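Local coordinates for protein enzyme subtilase SubTY from Bacillus sp. TY145 (PDB 5FFN) that probably hydrolyses peptide bonds as a subtilisin-like serine endopeptidase of the subtilase family, with bound calcium and sodium ions, at residues G28-V33 and Q97-A102; I226-P231 and G306-K311. One frame throughout, in Å; residues are numbered along the deposited sequence.

Contact 1: residues G28-V33 and Q97-A102; sequences GIKVAV and QAKLWA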
loop_
_atom_site.group_PDB
_atom_site.type_symbol
_atom_site.label_atom_id
_atom_site.label_comp_id
_atom_site.label_asym_id
_atom_site.label_seq_id
_atom_site.Cartn_x
_atom_site.Cartn_y
_atom_site.Cartn_z
ATOM N N GLY A 28 9.035 -9.413 17.392
ATOM C CA GLY A 28 10.277 -9.826 16.819
ATOM C C GLY A 28 10.418 -9.512 15.346
ATOM O O GLY A 28 11.461 -9.762 14.791
ATOM N N ILE A 29 9.373 -9.011 14.710
ATOM C CA ILE A 29 9.437 -8.682 13.275
ATOM C C ILE A 29 9.510 -7.164 13.146
ATOM O O ILE A 29 8.947 -6.453 13.982
ATOM C CB ILE A 29 8.178 -9.204 12.540
ATOM C CG1 ILE A 29 7.929 -10.702 12.870
ATOM C CG2 ILE A 29 8.278 -8.962 11.014
ATOM C CD1 ILE A 29 9.108 -11.615 12.553
ATOM N N LYS A 30 10.158 -6.686 12.078
ATOM C CA LYS A 30 10.200 -5.274 11.737
ATOM C C LYS A 30 9.357 -5.034 10.460
ATOM O O LYS A 30 9.449 -5.829 9.493
ATOM C CB LYS A 30 11.611 -4.797 11.460
ATOM C CG LYS A 30 12.683 -5.350 12.392
ATOM C CD LYS A 30 12.399 -5.042 13.879
ATOM C CE LYS A 30 13.341 -5.808 14.804
ATOM N NZ LYS A 30 13.012 -5.429 16.237
ATOM N N VAL A 31 8.553 -3.988 10.478
ATOM C CA VAL A 31 7.874 -3.541 9.241
ATOM C C VAL A 31 8.436 -2.171 8.873
ATOM O O VAL A 31 8.355 -1.190 9.664
ATOM C CB VAL A 31 6.350 -3.538 9.340
ATOM C CG1 VAL A 31 5.742 -3.113 7.991
ATOM C CG2 VAL A 31 5.837 -4.921 9.746
ATOM N N ALA A 32 9.034 -2.122 7.684
ATOM C CA ALA A 32 9.574 -0.881 7.132
ATOM C C ALA A 32 8.494 -0.201 6.283
ATOM O O ALA A 32 8.116 -0.689 5.198
ATOM C CB ALA A 32 10.849 -1.122 6.352
ATOM N N VAL A 33 7.980 0.904 6.814
ATOM C CA VAL A 33 6.957 1.695 6.124
ATOM C C VAL A 33 7.667 2.818 5.387
ATOM O O VAL A 33 8.147 3.817 6.007
ATOM C CB VAL A 33 5.878 2.217 7.082
ATOM C CG1 VAL A 33 4.917 3.151 6.364
ATOM C CG2 VAL A 33 5.143 1.052 7.724
ATOM N N GLN A 97 2.439 -5.962 18.137
ATOM C CA GLN A 97 3.748 -6.212 18.736
ATOM C C GLN A 97 4.919 -6.108 17.771
ATOM O O GLN A 97 6.071 -6.241 18.202
ATOM C CB GLN A 97 3.780 -7.551 19.530
ATOM C CG GLN A 97 3.124 -7.417 20.925
ATOM C CD GLN A 97 1.613 -7.398 20.894
ATOM O OE1 GLN A 97 1.015 -8.413 20.586
ATOM N NE2 GLN A 97 0.978 -6.252 21.236
ATOM N N ALA A 98 4.649 -5.894 16.466
ATOM C CA ALA A 98 5.754 -5.685 15.501
ATOM C C ALA A 98 6.391 -4.325 15.776
ATOM O O ALA A 98 5.765 -3.451 16.381
ATOM C CB ALA A 98 5.251 -5.765 14.040
ATOM N N LYS A 99 7.624 -4.166 15.330
ATOM C CA LYS A 99 8.323 -2.890 15.432
ATOM C C LYS A 99 8.370 -2.202 14.061
ATOM O O LYS A 99 8.299 -2.846 13.037
ATOM C CB LYS A 99 9.708 -3.082 15.986
ATOM C CG LYS A 99 9.704 -3.457 17.478
ATOM C CD LYS A 99 9.113 -2.407 18.400
ATOM C CE LYS A 99 9.147 -2.971 19.861
ATOM N NZ LYS A 99 8.697 -1.950 20.855
ATOM N N LEU A 100 8.540 -0.889 14.115
ATOM C CA LEU A 100 8.411 -0.019 12.952
ATOM C C LEU A 100 9.770 0.532 12.544
ATOM O O LEU A 100 10.558 1.007 13.374
ATOM C CB LEU A 100 7.375 1.071 13.228
ATOM C CG LEU A 100 7.282 2.243 12.255
ATOM C CD1 LEU A 100 6.703 1.790 10.897
ATOM C CD2 LEU A 100 6.435 3.348 12.780
ATOM N N TRP A 101 10.071 0.438 11.249
ATOM C CA TRP A 101 11.145 1.233 10.672
ATOM C C TRP A 101 10.448 2.286 9.781
ATOM O O TRP A 101 9.920 1.969 8.692
ATOM C CB TRP A 101 12.142 0.406 9.892
ATOM C CG TRP A 101 13.012 -0.638 10.640
ATOM C CD1 TRP A 101 13.000 -0.917 11.977
ATOM C CD2 TRP A 101 14.033 -1.451 10.072
ATOM N NE1 TRP A 101 13.948 -1.860 12.278
ATOM C CE2 TRP A 101 14.607 -2.206 11.131
ATOM C CE3 TRP A 101 14.541 -1.626 8.764
ATOM C CZ2 TRP A 101 15.606 -3.129 10.923
ATOM C CZ3 TRP A 101 15.551 -2.541 8.571
ATOM C CH2 TRP A 101 16.097 -3.273 9.663
ATOM N N ALA A 102 10.450 3.536 10.235
ATOM C CA ALA A 102 9.718 4.605 9.557
ATOM C C ALA A 102 10.687 5.315 8.619
ATOM O O ALA A 102 11.527 6.077 9.070
ATOM C CB ALA A 102 9.095 5.571 10.547
HETATM O O HOH W 1 8.803 -6.810 18.654
#
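Lys30 lies across the indole of Trp101 on one face of the sheet formed where strand 29-33 runs parallel to strand 99-102. CB of Lys30 sits over the pyrrole part of the indole, 4.0 Å from the centroid of the five-membered ring of Trp101, a CH-pi contact. CG meets the ring nitrogen, with Lys30 CG 3.7 Å from Trp101 NE1. The chain bends at chi2 (-57°), and CD of Lys30 lies by both Trp101 NE1 and Lys99 CB, 3.9 Å from each. NZ passes Lys99 CG and ends in a salt bridge to Glu50, while NZ of Lys99 bonds to the carbonyl of Gly47. An alanine in place of Lys30 would probably leave the indole face partly uncovered and Glu50 without its charged mate. Strand 29-35 lies between strands 99-104 and 134-142 in the parallel core sheet of the subtilisin fold, and helices 72-81 and 250-267 pack on the face that carries Val31. Four backbone hydrogen bonds join the pair, from Lys99 N to Ile29 O, Val31 N to Lys99 O, Trp101 N to Val31 O and Val33 N to Trp101 O. Val31 thus bonds through both its N and its O, to Lys99 O and Trp101 N, each at 2.8 Å. On the face of Val31, Leu100 CD1 packs 3.6 Å from Val33 CG2, and Val33 also touches residues of a probable Ser-His-Asp triad, Ser251, His72 and Asp35. At the exposed start of the pair a water accepts from Gly28 N (2.9 Å) and donates to Gln97 O (2.8 Å).

Contact 2: residues I226-P231 and G306-K311; sequences IEVSAP and GYPRVK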
loop_
_atom_site.group_PDB
_atom_site.type_symbol
_atom_site.label_atom_id
_atom_site.label_comp_id
_atom_site.label_asym_id
_atom_site.label_seq_id
_atom_site.Cartn_x
_atom_site.Cartn_y
_atom_site.Cartn_z
ATOM N N ILE A 226 -1.677 -9.484 -10.044
ATOM C CA ILE A 226 -2.141 -9.221 -8.682
ATOM C C ILE A 226 -1.894 -10.471 -7.841
ATOM O O ILE A 226 -2.069 -11.585 -8.295
ATOM C CB ILE A 226 -3.694 -8.911 -8.598
ATOM C CG1 ILE A 226 -4.029 -7.756 -9.539
ATOM C CG2 ILE A 226 -4.166 -8.712 -7.171
ATOM C CD1 ILE A 226 -3.428 -6.425 -9.079
ATOM N N GLU A 227 -1.459 -10.291 -6.622
ATOM C CA GLU A 227 -1.166 -11.468 -5.755
ATOM C C GLU A 227 -2.280 -11.786 -4.734
ATOM O O GLU A 227 -2.745 -12.921 -4.632
ATOM C CB GLU A 227 0.193 -11.267 -5.093
ATOM C CG GLU A 227 0.767 -12.500 -4.419
ATOM C CD GLU A 227 2.310 -12.518 -4.466
ATOM O OE1 GLU A 227 2.913 -11.812 -5.316
ATOM O OE2 GLU A 227 2.916 -13.247 -3.668
ATOM N N VAL A 228 -2.703 -10.780 -3.984
ATOM C CA VAL A 228 -3.662 -10.963 -2.915
ATOM C C VAL A 228 -4.510 -9.694 -2.841
ATOM O O VAL A 228 -4.132 -8.658 -3.395
ATOM C CB VAL A 228 -2.989 -11.228 -1.552
ATOM C CG1 VAL A 228 -2.226 -12.550 -1.584
ATOM C CG2 VAL A 228 -2.162 -10.029 -1.127
ATOM N N SER A 229 -5.618 -9.820 -2.124
ATOM C CA SER A 229 -6.543 -8.739 -1.894
ATOM C C SER A 229 -6.712 -8.530 -0.386
ATOM O O SER A 229 -6.582 -9.483 0.413
ATOM C CB SER A 229 -7.892 -9.091 -2.478
ATOM O OG SER A 229 -7.799 -9.266 -3.870
ATOM N N ALA A 230 -6.980 -7.273 0.013
ATOM C CA ALA A 230 -7.224 -6.948 1.434
ATOM C C ALA A 230 -8.084 -5.673 1.541
ATOM O O ALA A 230 -8.217 -4.936 0.567
ATOM C CB ALA A 230 -5.927 -6.803 2.210
ATOM N N PRO A 231 -8.683 -5.436 2.735
ATOM C CA PRO A 231 -9.511 -4.250 2.974
ATOM C C PRO A 231 -8.795 -2.955 2.579
ATOM O O PRO A 231 -7.678 -2.669 3.069
ATOM C CB PRO A 231 -9.771 -4.274 4.496
ATOM C CG PRO A 231 -9.756 -5.735 4.833
ATOM C CD PRO A 231 -8.614 -6.291 3.937
ATOM N N GLY A 306 -6.615 -14.458 -3.981
ATOM C CA GLY A 306 -7.689 -14.403 -3.017
ATOM C C GLY A 306 -7.343 -13.459 -1.895
ATOM O O GLY A 306 -6.515 -12.534 -2.030
ATOM N N TYR A 307 -7.986 -13.707 -0.773
ATOM C CA TYR A 307 -7.913 -12.866 0.418
ATOM C C TYR A 307 -7.286 -13.594 1.608
ATOM O O TYR A 307 -7.976 -14.351 2.302
ATOM C CB TYR A 307 -9.343 -12.404 0.736
ATOM C CG TYR A 307 -9.534 -11.545 1.968
ATOM C CD1 TYR A 307 -8.455 -10.906 2.612
ATOM C CD2 TYR A 307 -10.836 -11.328 2.490
ATOM C CE1 TYR A 307 -8.632 -10.124 3.752
ATOM C CE2 TYR A 307 -11.039 -10.515 3.603
ATOM C CZ TYR A 307 -9.921 -9.888 4.229
ATOM O OH TYR A 307 -10.051 -9.111 5.359
ATOM N N PRO A 308 -5.988 -13.346 1.885
ATOM C CA PRO A 308 -5.338 -14.045 3.018
ATOM C C PRO A 308 -5.783 -13.440 4.356
ATOM O O PRO A 308 -5.835 -12.193 4.528
ATOM C CB PRO A 308 -3.854 -13.788 2.786
ATOM C CG PRO A 308 -3.835 -12.396 2.107
ATOM C CD PRO A 308 -5.088 -12.348 1.275
ATOM N N ARG A 309 -6.112 -14.314 5.281
ATOM C CA ARG A 309 -6.637 -13.907 6.573
ATOM C C ARG A 309 -5.964 -14.601 7.740
ATOM O O ARG A 309 -5.197 -15.559 7.575
ATOM C CB ARG A 309 -8.150 -14.159 6.559
ATOM C CG ARG A 309 -8.888 -13.517 5.406
ATOM C CD ARG A 309 -10.361 -13.895 5.305
ATOM N NE ARG A 309 -11.225 -13.080 6.165
ATOM C CZ ARG A 309 -12.556 -13.214 6.171
ATOM N NH1 ARG A 309 -13.135 -14.135 5.405
ATOM N NH2 ARG A 309 -13.326 -12.427 6.908
ATOM N N VAL A 310 -6.286 -14.155 8.952
ATOM C CA VAL A 310 -5.764 -14.801 10.175
ATOM C C VAL A 310 -6.268 -16.234 10.277
ATOM O O VAL A 310 -5.545 -17.143 10.669
ATOM C CB VAL A 310 -6.156 -13.961 11.443
ATOM C CG1 VAL A 310 -5.776 -14.678 12.742
ATOM C CG2 VAL A 310 -5.464 -12.618 11.390
ATOM N N LYS A 311 -7.543 -16.392 9.956
ATOM C CA LYS A 311 -8.170 -17.712 9.869
ATOM C C LYS A 311 -9.306 -17.675 8.866
ATOM O O LYS A 311 -9.705 -16.596 8.415
ATOM C CB LYS A 311 -8.704 -18.108 11.251
ATOM C CG LYS A 311 -9.634 -17.086 11.906
ATOM C CD LYS A 311 -10.255 -17.680 13.184
ATOM C CE LYS A 311 -11.460 -16.875 13.631
ATOM N NZ LYS A 311 -11.884 -17.261 15.014
ATOM O OXT LYS A 311 -9.855 -18.729 8.478
#
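Tyr307 lays its ring alongside Ser229, Ala230 and Pro231, bringing the C-terminal tail of the subtilisin fold against strand 228-231 of the main sheet. This strand pairs with the parallel strand 188-194, and the tail follows helix 273-286. Tyr307 has CG anti to the backbone N (chi1 178°), which sends the ring along the strand to Pro231. There the pyrrolidine and the phenol cross at about a right angle, and Pro231 CG comes within 3.4 Å of Tyr307 OH. The hydroxyl hydrogen-bonds to Ser13 in helix 9-15, while the ring makes an edge-to-face contact with Tyr202. The methylene chain of Arg309, also in the tail, puts CG 3.7 Å above the plane of the Tyr307 ring, over its centre.

Ser229 and Gly306 supply the polar part. The one hydrogen bond across the two segments runs from Ser229 N to Gly306 O, 2.9 Å long. Val228 CA adds a CA-H...O contact to the same oxygen. The side-chain hydroxyl of Ser229 turns elsewhere, bonding to the carbonyl of Ser303. Gly306 takes backbone angles, phi 136° and psi -156°, that leave no room for a side chain beside the carbonyl oxygen of the residue before. Next to Tyr307, the pyrrolidine of Pro308 packs on Val228, with Pro308 CD 3.7 Å from Val228 CB. The carbonyl oxygen of Ser229 faces two neighbouring carbons of the tail, 3.2 Å from Tyr307 CD1 and 3.3 Å from Pro308 CD.

Both contacts are largely buried and reach the same main sheet, but at places whose centres are about 20 Å apart; their nearest atoms, about 12 Å away, do not touch. Contact 1 joins two neighbouring strands within the sheet and is exposed chiefly at its start, with the two lysines partly so. Contact 2 instead sets a tail without regular structure against a strand, and the tail runs on to the exposed C-terminus. Regular backbone bonding dominates the first, whereas the second relies on ring and proline packing with a single hydrogen bond. Helix 250-267 connects their surroundings, touching Ile29 and Val31 in contact 1 and Val228, Ala230 and Pro231 in contact 2.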